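Local coordinates for protein alanine glyoxylate transaminase (Thermococcus litoralis, PDB 2ZC0) that probably transfers the amino group of alanine to glyoxylate as a pyridoxal-phosphate-dependent class I aminotransferase, working as a homodimer, at residues V102-G106 and D276-P280; I119-V125 and F139-A144; Y217-E223 and I332-F336. All blocks are in the same frame, centred on the assembly; numbering follows the deposited sequence.

Contact 1: residues V102-G106 and D276-P280; sequences VITIG and DFCAP. With PMP (4'-deoxy-4'-aminopyridoxal-5'-phosphate), chain F.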
loop_
_atom_site.group_PDB
_atom_site.type_symbol
_atom_site.label_atom_id
_atom_site.label_comp_id
_atom_site.label_asym_id
_atom_site.label_seq_id
_atom_site.Cartn_x
_atom_site.Cartn_y
_atom_site.Cartn_z
ATOM N N VAL A 102 -3.710 3.384 -26.797
ATOM C CA VAL A 102 -2.468 3.799 -26.154
ATOM C C VAL A 102 -1.398 2.763 -26.516
ATOM O O VAL A 102 -1.515 1.595 -26.140
ATOM C CB VAL A 102 -2.609 3.849 -24.601
ATOM C CG1 VAL A 102 -1.313 4.344 -23.971
ATOM C CG2 VAL A 102 -3.776 4.746 -24.212
ATOM N N ILE A 103 -0.382 3.212 -27.260
ATOM C CA ILE A 103 0.738 2.381 -27.701
ATOM C C ILE A 103 1.679 2.182 -26.526
ATOM O O ILE A 103 2.322 3.128 -26.051
ATOM C CB ILE A 103 1.562 3.040 -28.839
ATOM C CG1 ILE A 103 0.647 3.413 -30.007
ATOM C CG2 ILE A 103 2.658 2.088 -29.319
ATOM C CD1 ILE A 103 -0.248 2.301 -30.454
ATOM N N THR A 104 1.770 0.930 -26.095
ATOM C CA THR A 104 2.573 0.534 -24.958
ATOM C C THR A 104 3.746 -0.344 -25.380
ATOM O O THR A 104 3.877 -0.709 -26.555
ATOM C CB THR A 104 1.696 -0.250 -23.963
ATOM O OG1 THR A 104 1.111 -1.371 -24.634
ATOM C CG2 THR A 104 0.578 0.628 -23.436
ATOM N N ILE A 105 4.599 -0.671 -24.412
ATOM C CA ILE A 105 5.765 -1.519 -24.641
ATOM C C ILE A 105 5.262 -2.958 -24.690
ATOM O O ILE A 105 5.434 -3.721 -23.738
ATOM C CB ILE A 105 6.796 -1.367 -23.479
ATOM C CG1 ILE A 105 7.275 0.085 -23.391
ATOM C CG2 ILE A 105 7.985 -2.285 -23.701
ATOM C CD1 ILE A 105 7.963 0.591 -24.645
ATOM N N GLY A 106 4.599 -3.311 -25.787
ATOM C CA GLY A 106 4.060 -4.657 -25.941
ATOM C C GLY A 106 2.802 -4.903 -25.123
ATOM O O GLY A 106 2.321 -4.011 -24.430
ATOM N N ASP A 276 7.549 4.763 -19.050
ATOM C CA ASP A 276 8.302 4.323 -20.233
ATOM C C ASP A 276 8.607 5.488 -21.186
ATOM O O ASP A 276 9.422 5.352 -22.084
ATOM C CB ASP A 276 7.577 3.205 -21.022
ATOM C CG ASP A 276 6.304 3.676 -21.709
ATOM O OD1 ASP A 276 6.247 4.824 -22.174
ATOM O OD2 ASP A 276 5.353 2.874 -21.812
ATOM N N PHE A 277 7.978 6.634 -20.937
ATOM C CA PHE A 277 8.091 7.845 -21.759
ATOM C C PHE A 277 7.292 7.616 -23.038
ATOM O O PHE A 277 6.339 8.337 -23.322
ATOM C CB PHE A 277 9.542 8.224 -22.105
ATOM C CG PHE A 277 9.744 9.715 -22.237
ATOM C CD1 PHE A 277 10.352 10.443 -21.215
ATOM C CD2 PHE A 277 9.243 10.410 -23.340
ATOM C CE1 PHE A 277 10.455 11.834 -21.285
ATOM C CE2 PHE A 277 9.339 11.807 -23.417
ATOM C CZ PHE A 277 9.946 12.518 -22.387
ATOM N N CYS A 278 7.683 6.610 -23.809
ATOM C CA CYS A 278 6.944 6.254 -25.020
ATOM C C CYS A 278 7.489 4.968 -25.600
ATOM O O CYS A 278 8.592 4.545 -25.272
ATOM C CB CYS A 278 7.020 7.360 -26.086
ATOM S SG CYS A 278 8.638 7.586 -26.826
ATOM N N ALA A 279 6.677 4.333 -26.435
ATOM C CA ALA A 279 7.067 3.107 -27.129
ATOM C C ALA A 279 8.166 3.559 -28.100
ATOM O O ALA A 279 8.224 4.735 -28.471
ATOM C CB ALA A 279 5.868 2.551 -27.895
ATOM N N PRO A 280 9.044 2.641 -28.523
ATOM C CA PRO A 280 10.153 2.921 -29.449
ATOM C C PRO A 280 9.683 3.579 -30.752
ATOM O O PRO A 280 8.801 3.055 -31.429
ATOM C CB PRO A 280 10.749 1.531 -29.708
ATOM C CG PRO A 280 10.357 0.747 -28.497
ATOM C CD PRO A 280 8.954 1.201 -28.236
HETATM N N1 PMP F . -0.292 -11.753 -23.557
HETATM C C2 PMP F . -0.087 -13.076 -23.747
HETATM C C2A PMP F . -1.263 -14.007 -23.442
HETATM C C3 PMP F . 1.159 -13.571 -24.216
HETATM O O3 PMP F . 1.333 -14.937 -24.396
HETATM C C4 PMP F . 2.225 -12.633 -24.483
HETATM C C4A PMP F . 3.574 -13.177 -24.992
HETATM N N4A PMP F . 4.690 -12.906 -24.086
HETATM C C5 PMP F . 1.936 -11.137 -24.246
HETATM C C6 PMP F . 0.654 -10.759 -23.778
HETATM C C5A PMP F . 2.982 -10.034 -24.494
HETATM O O4P PMP F . 3.210 -10.002 -25.578
HETATM P P PMP F . 4.286 -8.773 -25.929
HETATM O O1P PMP F . 3.664 -7.307 -26.959
HETATM O O2P PMP F . 5.658 -9.610 -26.964
HETATM O O3P PMP F . 5.059 -8.054 -24.452
HETATM O O HOH W 1 3.966 5.497 -27.149
HETATM O O HOH W 2 4.244 0.402 -21.777
#
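A water 2.7 Å from Asp276 OD2 donates to that oxygen and accepts the backbone N-H of Ile105, with 2.9 Å between the water and Ile105 N. The other carboxylate oxygen, Asp276 OD1, forms a salt bridge with Lys272. A second water links Ile103 O to Ala279 N, lying 3.0 Å from that nitrogen, and no direct hydrogen bond joins the two segments. The direct contacts are largely apolar. The CD1 end of Ile105 rests on the backbone of the other segment, 3.6 Å from Ala279 CA, and also meets Pro280 CD. Its CG1 runs alongside the Asp276 side chain, the two passing in opposite directions. Chi1 of -55° places CG1 beside the backbone N of Ile103 and leaves CG2 anti to it, and this methyl comes to 3.5 Å from Ala279 CB. Strand 101-104, at one margin of the large mixed sheet of the aminotransferase fold, thus meets the loop between helices 262-272 and 281-292, and Pro280 is the N-cap of the second helix. Just beyond the strand, Ile105 centres an inverse gamma turn and Thr104 OG1 donates to Gly106 O at 2.9 Å. The turn delivers the chain to the cofactor pocket, where Gly106 is one of the residues lining the PMP site. Ile105 and Pro280 each pack on their own counterpart in the second subunit.

Contact 2: residues I119-V125 and F139-A144; sequences IDPGDVV and FEQLGA. With ZN (zinc ion), chain E.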
loop_
_atom_site.group_PDB
_atom_site.type_symbol
_atom_site.label_atom_id
_atom_site.label_comp_id
_atom_site.label_asym_id
_atom_site.label_seq_id
_atom_site.Cartn_x
_atom_site.Cartn_y
_atom_site.Cartn_z
ATOM N N ILE A 119 -5.382 -1.903 -9.810
ATOM C CA ILE A 119 -5.208 -2.768 -8.649
ATOM C C ILE A 119 -4.689 -2.104 -7.368
ATOM O O ILE A 119 -3.664 -1.429 -7.383
ATOM C CB ILE A 119 -4.233 -3.912 -8.988
ATOM C CG1 ILE A 119 -4.776 -4.729 -10.153
ATOM C CG2 ILE A 119 -4.010 -4.794 -7.771
ATOM C CD1 ILE A 119 -3.753 -5.649 -10.724
ATOM N N ASP A 120 -5.408 -2.285 -6.265
ATOM C CA ASP A 120 -4.955 -1.786 -4.970
ATOM C C ASP A 120 -4.466 -3.074 -4.285
ATOM O O ASP A 120 -5.074 -4.138 -4.434
ATOM C CB ASP A 120 -6.103 -1.180 -4.139
ATOM C CG ASP A 120 -6.336 0.309 -4.417
ATOM O OD1 ASP A 120 -5.376 1.110 -4.316
ATOM O OD2 ASP A 120 -7.488 0.682 -4.720
ATOM N N PRO A 121 -3.354 -3.006 -3.545
ATOM C CA PRO A 121 -2.871 -4.221 -2.882
ATOM C C PRO A 121 -3.989 -4.967 -2.107
ATOM O O PRO A 121 -4.691 -4.368 -1.290
ATOM C CB PRO A 121 -1.772 -3.685 -1.973
ATOM C CG PRO A 121 -1.190 -2.558 -2.813
ATOM C CD PRO A 121 -2.442 -1.870 -3.322
ATOM N N GLY A 122 -4.154 -6.266 -2.370
ATOM C CA GLY A 122 -5.183 -7.034 -1.691
ATOM C C GLY A 122 -6.369 -7.352 -2.590
ATOM O O GLY A 122 -7.131 -8.290 -2.341
ATOM N N ASP A 123 -6.541 -6.564 -3.642
ATOM C CA ASP A 123 -7.634 -6.794 -4.575
ATOM C C ASP A 123 -7.523 -8.206 -5.144
ATOM O O ASP A 123 -6.422 -8.708 -5.384
ATOM C CB ASP A 123 -7.572 -5.824 -5.761
ATOM C CG ASP A 123 -8.134 -4.445 -5.452
ATOM O OD1 ASP A 123 -8.658 -4.216 -4.342
ATOM O OD2 ASP A 123 -8.054 -3.584 -6.357
ATOM N N VAL A 124 -8.668 -8.846 -5.353
ATOM C CA VAL A 124 -8.688 -10.176 -5.946
ATOM C C VAL A 124 -8.939 -9.952 -7.422
ATOM O O VAL A 124 -9.797 -9.168 -7.794
ATOM C CB VAL A 124 -9.838 -11.045 -5.405
ATOM C CG1 VAL A 124 -10.103 -12.219 -6.367
ATOM C CG2 VAL A 124 -9.494 -11.559 -4.020
ATOM N N VAL A 125 -8.169 -10.609 -8.270
ATOM C CA VAL A 125 -8.402 -10.490 -9.695
ATOM C C VAL A 125 -8.606 -11.922 -10.161
ATOM O O VAL A 125 -7.814 -12.804 -9.823
ATOM C CB VAL A 125 -7.210 -9.837 -10.449
ATOM C CG1 VAL A 125 -5.914 -10.361 -9.941
ATOM C CG2 VAL A 125 -7.331 -10.118 -11.925
ATOM N N PHE A 139 0.533 -9.046 -11.913
ATOM C CA PHE A 139 -0.518 -8.617 -10.990
ATOM C C PHE A 139 -0.229 -8.908 -9.522
ATOM O O PHE A 139 -0.632 -8.135 -8.640
ATOM C CB PHE A 139 -1.867 -9.231 -11.380
ATOM C CG PHE A 139 -2.423 -8.703 -12.679
ATOM C CD1 PHE A 139 -1.762 -7.699 -13.383
ATOM C CD2 PHE A 139 -3.622 -9.199 -13.187
ATOM C CE1 PHE A 139 -2.284 -7.198 -14.579
ATOM C CE2 PHE A 139 -4.152 -8.707 -14.380
ATOM C CZ PHE A 139 -3.483 -7.700 -15.076
ATOM N N GLU A 140 0.465 -10.002 -9.244
ATOM C CA GLU A 140 0.776 -10.321 -7.863
ATOM C C GLU A 140 1.884 -9.446 -7.304
ATOM O O GLU A 140 1.905 -9.192 -6.096
ATOM C CB GLU A 140 1.170 -11.790 -7.703
ATOM C CG GLU A 140 0.143 -12.767 -8.230
ATOM C CD GLU A 140 0.506 -14.209 -7.921
ATOM O OE1 GLU A 140 1.710 -14.553 -8.002
ATOM O OE2 GLU A 140 -0.412 -14.993 -7.599
ATOM N N GLN A 141 2.813 -8.993 -8.144
ATOM C CA GLN A 141 3.844 -8.122 -7.592
ATOM C C GLN A 141 3.260 -6.724 -7.397
ATOM O O GLN A 141 3.897 -5.853 -6.825
ATOM C CB GLN A 141 5.128 -8.097 -8.442
ATOM C CG GLN A 141 4.985 -7.732 -9.877
ATOM C CD GLN A 141 6.280 -7.952 -10.641
ATOM O OE1 GLN A 141 7.105 -8.780 -10.258
ATOM N NE2 GLN A 141 6.457 -7.223 -11.723
ATOM N N LEU A 142 2.030 -6.526 -7.873
ATOM C CA LEU A 142 1.343 -5.258 -7.657
ATOM C C LEU A 142 0.461 -5.473 -6.432
ATOM O O LEU A 142 -0.324 -4.613 -6.065
ATOM C CB LEU A 142 0.512 -4.845 -8.866
ATOM C CG LEU A 142 1.364 -4.258 -10.013
ATOM C CD1 LEU A 142 0.544 -4.170 -11.328
ATOM C CD2 LEU A 142 1.850 -2.848 -9.593
ATOM N N GLY A 143 0.611 -6.628 -5.785
ATOM C CA GLY A 143 -0.185 -6.906 -4.594
ATOM C C GLY A 143 -1.523 -7.612 -4.777
ATOM O O GLY A 143 -2.209 -7.881 -3.803
ATOM N N ALA A 144 -1.902 -7.918 -6.009
ATOM C CA ALA A 144 -3.174 -8.590 -6.266
ATOM C C ALA A 144 -3.208 -10.037 -5.782
ATOM O O ALA A 144 -2.170 -10.686 -5.653
ATOM C CB ALA A 144 -3.493 -8.554 -7.773
HETATM ZN ZN ZN E . 0.135 -16.946 -7.869
HETATM O O HOH W 3 -1.988 -18.158 -7.951
#
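Ile119 carries its CG1 branch anti to the carbonyl carbon (chi1 -59°) and extends it (chi2 167°), which lays CD1 over one face of the Phe139 ring. The ring comes to meet it from the helix, its CG likewise anti to the carbonyl carbon. The result is a CH-pi contact in which CD1 lies 4.1 Å from the ring centroid and 24° off the normal, displaced toward the rim on the CG and CD1 side. The other branch of Ile119, CG2, meets Ala144 CB at 3.8 Å. Val125 adds to the same cluster, its CG1 approaching Ala144 CB at 3.7 Å and its CG2 the CD2 atom of Phe139. One direct hydrogen bond joins the backbones, from Gly122 N to Gly143 O at 2.9 Å; the donor stands above the carbonyl plane. Nearby, Ala144 CA makes a CA-H...O contact with Asp123 O. Gly143, with positive phi, is the C-prime residue of a Schellman motif: Ala144 N bonds Phe139 O and Gly143 N bonds Glu140 O. Residues 120-123 form a type II turn, and Asp123 OD2 accepts the N-H of Asp120. Glu140 turns away from this interface, and its OE2 binds zinc at 2.0 Å. Ile119 is the first residue past helix 106-118, and the contact lies within a beta-alpha-beta unit, packing the end of helix 133-140 and the lead-in to strand 145-152 against the approach to its parallel neighbour 124-129.

Contact 3: residues Y217-E223 and I332-F336; sequences YNFMRYE and IAGMF. With PMP (4'-deoxy-4'-aminopyridoxal-5'-phosphate), chain F.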
loop_
_atom_site.group_PDB
_atom_site.type_symbol
_atom_site.label_atom_id
_atom_site.label_comp_id
_atom_site.label_asym_id
_atom_site.label_seq_id
_atom_site.Cartn_x
_atom_site.Cartn_y
_atom_site.Cartn_z
ATOM N N TYR A 217 -3.166 -13.302 -29.501
ATOM C CA TYR A 217 -3.202 -14.254 -30.607
ATOM C C TYR A 217 -4.404 -14.151 -31.536
ATOM O O TYR A 217 -4.696 -15.093 -32.279
ATOM C CB TYR A 217 -3.091 -15.680 -30.045
ATOM C CG TYR A 217 -1.871 -15.851 -29.167
ATOM C CD1 TYR A 217 -1.967 -15.760 -27.773
ATOM C CD2 TYR A 217 -0.599 -15.975 -29.734
ATOM C CE1 TYR A 217 -0.825 -15.774 -26.965
ATOM C CE2 TYR A 217 0.546 -15.989 -28.942
ATOM C CZ TYR A 217 0.426 -15.883 -27.558
ATOM O OH TYR A 217 1.570 -15.851 -26.792
ATOM N N ASN A 218 -5.087 -13.012 -31.521
ATOM C CA ASN A 218 -6.266 -12.824 -32.360
ATOM C C ASN A 218 -5.956 -12.884 -33.833
ATOM O O ASN A 218 -6.845 -13.107 -34.650
ATOM C CB ASN A 218 -6.934 -11.485 -32.036
ATOM C CG ASN A 218 -7.677 -11.535 -30.738
ATOM O OD1 ASN A 218 -7.312 -12.306 -29.849
ATOM N ND2 ASN A 218 -8.718 -10.727 -30.607
ATOM N N PHE A 219 -4.689 -12.684 -34.169
ATOM C CA PHE A 219 -4.278 -12.707 -35.555
ATOM C C PHE A 219 -3.521 -13.973 -35.932
ATOM O O PHE A 219 -2.935 -14.052 -37.004
ATOM C CB PHE A 219 -3.467 -11.448 -35.863
ATOM C CG PHE A 219 -4.206 -10.179 -35.541
ATOM C CD1 PHE A 219 -3.879 -9.435 -34.410
ATOM C CD2 PHE A 219 -5.275 -9.766 -36.328
ATOM C CE1 PHE A 219 -4.611 -8.299 -34.067
ATOM C CE2 PHE A 219 -6.015 -8.632 -35.993
ATOM C CZ PHE A 219 -5.682 -7.898 -34.858
ATOM N N MET A 220 -3.528 -14.962 -35.045
ATOM C CA MET A 220 -2.886 -16.239 -35.344
ATOM C C MET A 220 -3.941 -17.328 -35.253
ATOM O O MET A 220 -3.682 -18.395 -34.702
ATOM C CB MET A 220 -1.763 -16.571 -34.359
ATOM C CG MET A 220 -0.621 -15.581 -34.333
ATOM S SD MET A 220 0.939 -16.424 -34.043
ATOM C CE MET A 220 0.568 -17.301 -32.588
ATOM N N ARG A 221 -5.136 -17.037 -35.765
ATOM C CA ARG A 221 -6.235 -18.000 -35.764
ATOM C C ARG A 221 -6.125 -18.844 -37.023
ATOM O O ARG A 221 -5.629 -18.374 -38.047
ATOM C CB ARG A 221 -7.594 -17.296 -35.750
ATOM C CG ARG A 221 -8.410 -17.560 -34.497
ATOM C CD ARG A 221 -9.893 -17.359 -34.753
ATOM N NE ARG A 221 -10.163 -16.039 -35.310
ATOM C CZ ARG A 221 -10.968 -15.816 -36.342
ATOM N NH1 ARG A 221 -11.152 -14.578 -36.782
ATOM N NH2 ARG A 221 -11.585 -16.833 -36.935
ATOM N N TYR A 222 -6.598 -20.084 -36.957
ATOM C CA TYR A 222 -6.509 -20.964 -38.111
ATOM C C TYR A 222 -7.845 -21.527 -38.588
ATOM O O TYR A 222 -8.111 -21.554 -39.790
ATOM C CB TYR A 222 -5.552 -22.128 -37.802
ATOM C CG TYR A 222 -4.224 -21.694 -37.208
ATOM C CD1 TYR A 222 -3.753 -22.252 -36.018
ATOM C CD2 TYR A 222 -3.451 -20.712 -37.821
ATOM C CE1 TYR A 222 -2.542 -21.835 -35.450
ATOM C CE2 TYR A 222 -2.246 -20.293 -37.263
ATOM C CZ TYR A 222 -1.802 -20.855 -36.081
ATOM O OH TYR A 222 -0.618 -20.416 -35.539
ATOM N N GLU A 223 -8.692 -21.957 -37.654
ATOM C CA GLU A 223 -9.964 -22.574 -38.032
ATOM C C GLU A 223 -11.266 -22.027 -37.443
ATOM O O GLU A 223 -12.347 -22.509 -37.791
ATOM C CB GLU A 223 -9.879 -24.068 -37.742
ATOM C CG GLU A 223 -8.519 -24.642 -38.067
ATOM C CD GLU A 223 -8.465 -26.128 -37.896
ATOM O OE1 GLU A 223 -8.864 -26.611 -36.812
ATOM O OE2 GLU A 223 -8.022 -26.816 -38.840
ATOM N N ILE A 332 -6.973 -24.111 -32.324
ATOM C CA ILE A 332 -7.481 -23.662 -33.619
ATOM C C ILE A 332 -6.811 -22.313 -33.851
ATOM O O ILE A 332 -6.965 -21.679 -34.899
ATOM C CB ILE A 332 -9.026 -23.465 -33.609
ATOM C CG1 ILE A 332 -9.413 -22.351 -32.627
ATOM C CG2 ILE A 332 -9.710 -24.776 -33.246
ATOM C CD1 ILE A 332 -10.916 -22.091 -32.517
ATOM N N ALA A 333 -6.050 -21.886 -32.850
ATOM C CA ALA A 333 -5.348 -20.616 -32.922
ATOM C C ALA A 333 -4.213 -20.576 -31.919
ATOM O O ALA A 333 -4.134 -21.410 -31.008
ATOM C CB ALA A 333 -6.324 -19.481 -32.648
ATOM N N GLY A 334 -3.332 -19.595 -32.084
ATOM C CA GLY A 334 -2.222 -19.458 -31.161
ATOM C C GLY A 334 -0.928 -20.059 -31.652
ATOM O O GLY A 334 -0.678 -20.156 -32.856
ATOM N N MET A 335 -0.102 -20.481 -30.703
ATOM C CA MET A 335 1.204 -21.045 -31.032
ATOM C C MET A 335 1.663 -22.076 -30.008
ATOM O O MET A 335 2.738 -22.660 -30.138
ATOM C CB MET A 335 2.234 -19.908 -31.124
ATOM C CG MET A 335 2.190 -18.947 -29.948
ATOM S SD MET A 335 3.411 -17.614 -30.040
ATOM C CE MET A 335 4.455 -18.170 -28.869
ATOM N N PHE A 336 0.852 -22.297 -28.986
ATOM C CA PHE A 336 1.218 -23.259 -27.970
ATOM C C PHE A 336 0.292 -24.456 -28.007
ATOM O O PHE A 336 -0.801 -24.404 -28.575
ATOM C CB PHE A 336 1.147 -22.633 -26.575
ATOM C CG PHE A 336 2.085 -21.475 -26.374
ATOM C CD1 PHE A 336 1.596 -20.174 -26.282
ATOM C CD2 PHE A 336 3.458 -21.687 -26.262
ATOM C CE1 PHE A 336 2.453 -19.101 -26.078
ATOM C CE2 PHE A 336 4.324 -20.621 -26.058
ATOM C CZ PHE A 336 3.824 -19.323 -25.963
HETATM N N1 PMP F . -0.292 -11.753 -23.557
HETATM C C2 PMP F . -0.087 -13.076 -23.747
HETATM C C2A PMP F . -1.263 -14.007 -23.442
HETATM C C3 PMP F . 1.159 -13.571 -24.216
HETATM O O3 PMP F . 1.333 -14.937 -24.396
HETATM C C4 PMP F . 2.225 -12.633 -24.483
HETATM C C4A PMP F . 3.574 -13.177 -24.992
HETATM N N4A PMP F . 4.690 -12.906 -24.086
HETATM C C5 PMP F . 1.936 -11.137 -24.246
HETATM C C6 PMP F . 0.654 -10.759 -23.778
HETATM C C5A PMP F . 2.982 -10.034 -24.494
HETATM O O4P PMP F . 3.210 -10.002 -25.578
HETATM P P PMP F . 4.286 -8.773 -25.929
HETATM O O1P PMP F . 3.664 -7.307 -26.959
HETATM O O2P PMP F . 5.658 -9.610 -26.964
HETATM O O3P PMP F . 5.059 -8.054 -24.452
#
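Met220 to Glu223 and Ile332 to Gly334 run side by side without regular secondary structure, joined by a single beta bridge between Arg221 and Ala333, whose CA atoms lie 4.0 Å apart. Gly334 N donates to Met220 O at 2.9 Å, the donor standing above the carbonyl plane. At the other end Ile332 O takes two N-H groups: Tyr222 N at 2.6 Å, nearly along the C=O axis, and Glu223 N, longer at 3.3 Å but in the carbonyl plane on a lone pair. The Tyr222 side chain reaches past Ala333, and its hydroxyl donates a weak hydrogen bond to Gly334 O, while Met220 O lies over one face of its ring. Arg221 CG packs on Ala333 CB, and the guanidinium reaches on to Gly225 through NH2. Nearer the cofactor, Met335 presents sulfur to the Tyr217 ring in an edge-on Met-aromatic contact, with SD 3.5 Å from CE2. In Met335, chi1 of 48° with chi2 near 180° carries SD out to the ring. The CE methyl of Met220 presses against Met335 CB. Phe336 CE1 approaches Tyr217 OH, which lies near the plane of the phenylalanine ring at its edge. That hydroxyl is 2.6 Å from PMP O3 in a hydrogen bond. Met335 SD and Phe336 CE1 would limit the movement of the phenol, and its hydroxyl, which also bonds Lys247 NZ, would probably polarise the cofactor's O3.

How the contacts relate
All three contacts are largely buried, but their surroundings differ. Contacts 1 and 2 reach the same large mixed sheet, contact 1 at its marginal strand 101-104 and contact 2 at strand 124-129; both touch the second subunit. Contact 3 joins loops within a single chain and is met by no other subunit, though its Glu223 end is exposed. Contacts 1 and 3 lie about 25 Å apart between centres, yet both reach the PMP site, contact 1 through pocket residue Gly106 and contact 3 by a hydrogen bond to O3. Contact 2 instead carries a zinc ligand, Glu140, directed away from its interface. Water bridges mark contact 1, apolar clustering contact 2, and direct backbone bonds with sulfur and aromatic groups contact 3.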